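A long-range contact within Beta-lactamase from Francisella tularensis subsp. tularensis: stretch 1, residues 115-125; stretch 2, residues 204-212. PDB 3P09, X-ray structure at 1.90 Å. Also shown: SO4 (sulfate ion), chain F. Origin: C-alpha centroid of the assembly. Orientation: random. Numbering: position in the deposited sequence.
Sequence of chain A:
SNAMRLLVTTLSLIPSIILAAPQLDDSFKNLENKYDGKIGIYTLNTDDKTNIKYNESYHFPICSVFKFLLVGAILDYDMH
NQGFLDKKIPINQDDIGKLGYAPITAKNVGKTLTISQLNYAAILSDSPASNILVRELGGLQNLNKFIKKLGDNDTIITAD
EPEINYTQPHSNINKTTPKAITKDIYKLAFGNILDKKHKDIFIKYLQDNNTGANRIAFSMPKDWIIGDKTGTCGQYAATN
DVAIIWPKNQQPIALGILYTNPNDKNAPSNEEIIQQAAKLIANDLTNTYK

Stretch 1 (115-125) ISQLNYAAILS
Stretch 2, residues 204-212: KYLQDNNTG

Contact between residues 115-125 and 204-212 of a Francisella tularensis beta-lactamase, burying 540 Å² summed over both sides. Stretch 1 is helical from Ile-115 to Ile-123; Leu-124 (phi/psi -81/9) is the first residue to leave helical values, and Ser-125 turns to 77/17. Stretch 2 enters as the last turn of a helix begun earlier, then extends at Asn-209 (-63/141). The helices run in broadly the same direction, at 44° (signed crossing angle -44°), with axes 9.1 Å apart at closest approach. Register is set by two CA-CA pairs, Tyr-120 to Tyr-205 at 5.7 Å and Leu-124 to Asn-209 at 5.2 Å.

Tyr-205 (chi1 m, chi2 -43°) is the knob, seated among Ser-116, Asn-119, Tyr-120 and Ile-123. Its length suits the place: the ring packs on helix 1 while the hydroxyl reaches polar partners. Ser-116 OG (chi1 t) hydrogen-bonds Tyr-205 OH at 2.8 Å, and Asn-119 ND2 (chi1 m, chi2 -18°) donates to the same OH at 3.1 Å, with an N-H...O angle of 162°. The buried hydroxyl thus accepts from the amide and shares a further bond with the serine. The backbone C of Asn-119 lies over one ring face; Tyr-120 CB packs 4.1 Å from Tyr-205 CD1.

Ile-123 (m, m) points toward stretch 2 and supplies the apolar filling: its CG1 is 3.8 Å from Tyr-205 CB, its CG2 4.2 Å from Leu-206 CD2. Leu-206 (m, t) starts away, but its end comes nearer. Asp-208 OD2 sits at the edge of the Tyr-120 ring (chi1 t), 3.8 Å from Tyr-120 CE2. That carboxylate is already engaged within its own stretch: Lys-204 NZ forms a salt bridge with Asp-208 OD1 at 2.8 Å and a weak hydrogen bond to Asp-208 OD2 at 3.2 Å.

Where helix 115-123 ends, water satisfies the carbonyls of Ile-123 and Leu-124. Water 1, its O 2.7 Å from Ile-123 O, donates to that carbonyl; the same water O is 2.7 Å from Thr-211 OG1 (chi1 p) in a hydrogen bond of undecided direction. Water 2 donates to Leu-124 O and to Asn-210 OD1 (chi1 p, chi2 9°), its O lying 2.7 Å and 3.0 Å from them. Leu-124 (chi1 -94°, chi2 p) covers this end, with CD1 3.9 Å from Asp-208 O and CG 3.9 Å from Asn-210 OD1; Thr-211 CG2 lies 3.8 Å from Leu-124 O. Ser-125 OG donates to sulfate O3 at 2.7 Å, an ion probably from the crystallisation liquor.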

# COMPACT_ATOMS: atom_id res chain seq x y z
N ILE A 115 -15.44 12.30 -3.96
CA ILE A 115 -14.25 11.92 -3.21
C ILE A 115 -14.17 10.39 -3.05
O ILE A 115 -13.10 9.79 -3.21
CB ILE A 115 -14.25 12.61 -1.82
CG1 ILE A 115 -13.99 14.11 -1.97
CG2 ILE A 115 -13.23 11.95 -0.88
CD1 ILE A 115 -12.55 14.48 -2.34
N SER A 116 -15.31 9.75 -2.76
CA SER A 116 -15.28 8.30 -2.59
C SER A 116 -14.88 7.59 -3.87
O SER A 116 -14.14 6.60 -3.83
CB SER A 116 -16.62 7.74 -2.09
OG SER A 116 -16.49 6.36 -1.76
N GLN A 117 -15.35 8.08 -5.01
CA GLN A 117 -14.96 7.49 -6.29
C GLN A 117 -13.46 7.66 -6.54
O GLN A 117 -12.82 6.80 -7.16
CB GLN A 117 -15.74 8.12 -7.45
CG GLN A 117 -17.19 7.67 -7.49
CD GLN A 117 -17.99 8.37 -8.55
OE1 GLN A 117 -17.92 9.59 -8.69
NE2 GLN A 117 -18.76 7.60 -9.33
N LEU A 118 -12.91 8.77 -6.07
CA LEU A 118 -11.48 9.03 -6.23
C LEU A 118 -10.68 8.13 -5.30
O LEU A 118 -9.59 7.70 -5.65
CB LEU A 118 -11.16 10.51 -5.97
CG LEU A 118 -11.63 11.44 -7.08
CD1 LEU A 118 -11.87 12.88 -6.58
CD2 LEU A 118 -10.64 11.42 -8.22
N ASN A 119 -11.22 7.87 -4.12
CA ASN A 119 -10.58 6.92 -3.21
C ASN A 119 -10.45 5.56 -3.87
O ASN A 119 -9.39 4.94 -3.82
CB ASN A 119 -11.40 6.75 -1.93
CG ASN A 119 -11.24 7.90 -0.97
OD1 ASN A 119 -10.29 8.68 -1.06
ND2 ASN A 119 -12.14 7.98 -0.00
N TYR A 120 -11.54 5.08 -4.46
CA TYR A 120 -11.55 3.80 -5.15
C TYR A 120 -10.49 3.78 -6.22
O TYR A 120 -9.70 2.84 -6.33
CB TYR A 120 -12.95 3.55 -5.74
CG TYR A 120 -13.04 2.45 -6.76
CD1 TYR A 120 -12.90 2.71 -8.12
CD2 TYR A 120 -13.27 1.14 -6.37
CE1 TYR A 120 -12.99 1.69 -9.07
CE2 TYR A 120 -13.35 0.11 -7.31
CZ TYR A 120 -13.22 0.40 -8.65
OH TYR A 120 -13.31 -0.63 -9.59
N ALA A 121 -10.45 4.84 -7.03
CA ALA A 121 -9.45 4.98 -8.08
C ALA A 121 -8.02 4.94 -7.54
O ALA A 121 -7.16 4.26 -8.11
CB ALA A 121 -9.67 6.28 -8.83
N ALA A 122 -7.78 5.67 -6.45
CA ALA A 122 -6.44 5.74 -5.84
C ALA A 122 -5.98 4.37 -5.35
O ALA A 122 -4.82 4.00 -5.51
CB ALA A 122 -6.40 6.76 -4.70
N ILE A 123 -6.90 3.62 -4.73
CA ILE A 123 -6.55 2.29 -4.24
C ILE A 123 -6.26 1.34 -5.40
O ILE A 123 -5.47 0.41 -5.27
CB ILE A 123 -7.67 1.72 -3.35
CG1 ILE A 123 -7.78 2.55 -2.07
CG2 ILE A 123 -7.42 0.25 -3.05
CD1 ILE A 123 -6.47 2.63 -1.24
N LEU A 124 -6.91 1.58 -6.53
CA LEU A 124 -6.59 0.87 -7.75
C LEU A 124 -5.36 1.47 -8.44
O LEU A 124 -5.04 1.11 -9.57
CB LEU A 124 -7.78 0.88 -8.71
CG LEU A 124 -8.68 -0.36 -8.58
CD1 LEU A 124 -9.35 -0.41 -7.20
CD2 LEU A 124 -9.71 -0.37 -9.70
N SER A 125 -4.69 2.38 -7.73
CA SER A 125 -3.42 2.98 -8.17
C SER A 125 -3.49 4.07 -9.27
O SER A 125 -2.47 4.42 -9.89
CB SER A 125 -2.37 1.91 -8.51
OG SER A 125 -1.10 2.30 -7.99
N LYS A 204 -13.40 -2.44 1.98
CA LYS A 204 -14.00 -2.69 0.67
C LYS A 204 -13.13 -2.16 -0.49
O LYS A 204 -12.96 -2.83 -1.51
CB LYS A 204 -15.44 -2.15 0.60
CG LYS A 204 -16.19 -2.45 -0.70
CD LYS A 204 -16.24 -3.95 -1.00
CE LYS A 204 -17.35 -4.31 -2.00
NZ LYS A 204 -17.12 -3.75 -3.36
N TYR A 205 -12.57 -0.96 -0.34
CA TYR A 205 -11.66 -0.45 -1.37
C TYR A 205 -10.50 -1.41 -1.63
O TYR A 205 -10.13 -1.70 -2.77
CB TYR A 205 -11.02 0.88 -0.96
CG TYR A 205 -11.89 2.10 -0.84
CD1 TYR A 205 -12.87 2.40 -1.77
CD2 TYR A 205 -11.69 2.99 0.22
CE1 TYR A 205 -13.65 3.57 -1.64
CE2 TYR A 205 -12.45 4.14 0.36
CZ TYR A 205 -13.42 4.43 -0.57
OH TYR A 205 -14.15 5.60 -0.36
N LEU A 206 -9.88 -1.86 -0.55
CA LEU A 206 -8.72 -2.75 -0.65
C LEU A 206 -9.08 -4.07 -1.32
O LEU A 206 -8.31 -4.63 -2.11
CB LEU A 206 -8.16 -3.01 0.74
CG LEU A 206 -7.44 -1.85 1.43
CD1 LEU A 206 -7.05 -2.32 2.82
CD2 LEU A 206 -6.21 -1.39 0.63
N GLN A 207 -10.27 -4.58 -0.99
CA GLN A 207 -10.76 -5.80 -1.60
C GLN A 207 -11.13 -5.65 -3.07
O GLN A 207 -11.09 -6.63 -3.83
CB GLN A 207 -11.96 -6.35 -0.81
CG GLN A 207 -11.58 -6.83 0.60
CD GLN A 207 -12.78 -7.34 1.37
OE1 GLN A 207 -13.91 -7.00 1.06
NE2 GLN A 207 -12.53 -8.15 2.39
N ASP A 208 -11.49 -4.44 -3.48
CA ASP A 208 -11.81 -4.17 -4.88
C ASP A 208 -10.57 -4.07 -5.76
O ASP A 208 -10.67 -4.08 -6.99
CB ASP A 208 -12.60 -2.87 -5.01
CG ASP A 208 -14.05 -3.02 -4.61
OD1 ASP A 208 -14.52 -4.17 -4.43
OD2 ASP A 208 -14.72 -1.97 -4.47
N ASN A 209 -9.39 -3.92 -5.15
CA ASN A 209 -8.17 -3.73 -5.92
C ASN A 209 -7.82 -4.92 -6.81
O ASN A 209 -7.96 -6.06 -6.40
CB ASN A 209 -6.97 -3.44 -4.99
CG ASN A 209 -5.66 -3.32 -5.76
OD1 ASN A 209 -4.63 -3.88 -5.36
ND2 ASN A 209 -5.71 -2.61 -6.88
N ASN A 210 -7.33 -4.64 -8.01
CA ASN A 210 -7.01 -5.67 -8.98
C ASN A 210 -5.52 -5.74 -9.35
O ASN A 210 -5.11 -6.59 -10.12
CB ASN A 210 -7.86 -5.49 -10.25
CG ASN A 210 -7.73 -4.09 -10.87
OD1 ASN A 210 -6.89 -3.28 -10.45
ND2 ASN A 210 -8.57 -3.80 -11.87
N THR A 211 -4.70 -4.84 -8.81
CA THR A 211 -3.30 -4.77 -9.26
C THR A 211 -2.35 -5.80 -8.64
O THR A 211 -1.24 -5.99 -9.13
CB THR A 211 -2.68 -3.39 -9.04
OG1 THR A 211 -2.62 -3.12 -7.64
CG2 THR A 211 -3.49 -2.31 -9.76
N GLY A 212 -2.77 -6.46 -7.56
CA GLY A 212 -1.92 -7.42 -6.88
C GLY A 212 -2.19 -8.88 -7.17
O GLY A 212 -1.78 -9.75 -6.42
S SO4 F . 1.50 0.03 -8.77
O1 SO4 F . 2.04 -1.08 -9.52
O2 SO4 F . 2.52 1.07 -8.60
O3 SO4 F . 0.38 0.57 -9.51
O4 SO4 F . 1.08 -0.42 -7.46
O HOH W 1 -3.27 -0.99 -6.04
O HOH W 2 -5.96 -0.65 -11.47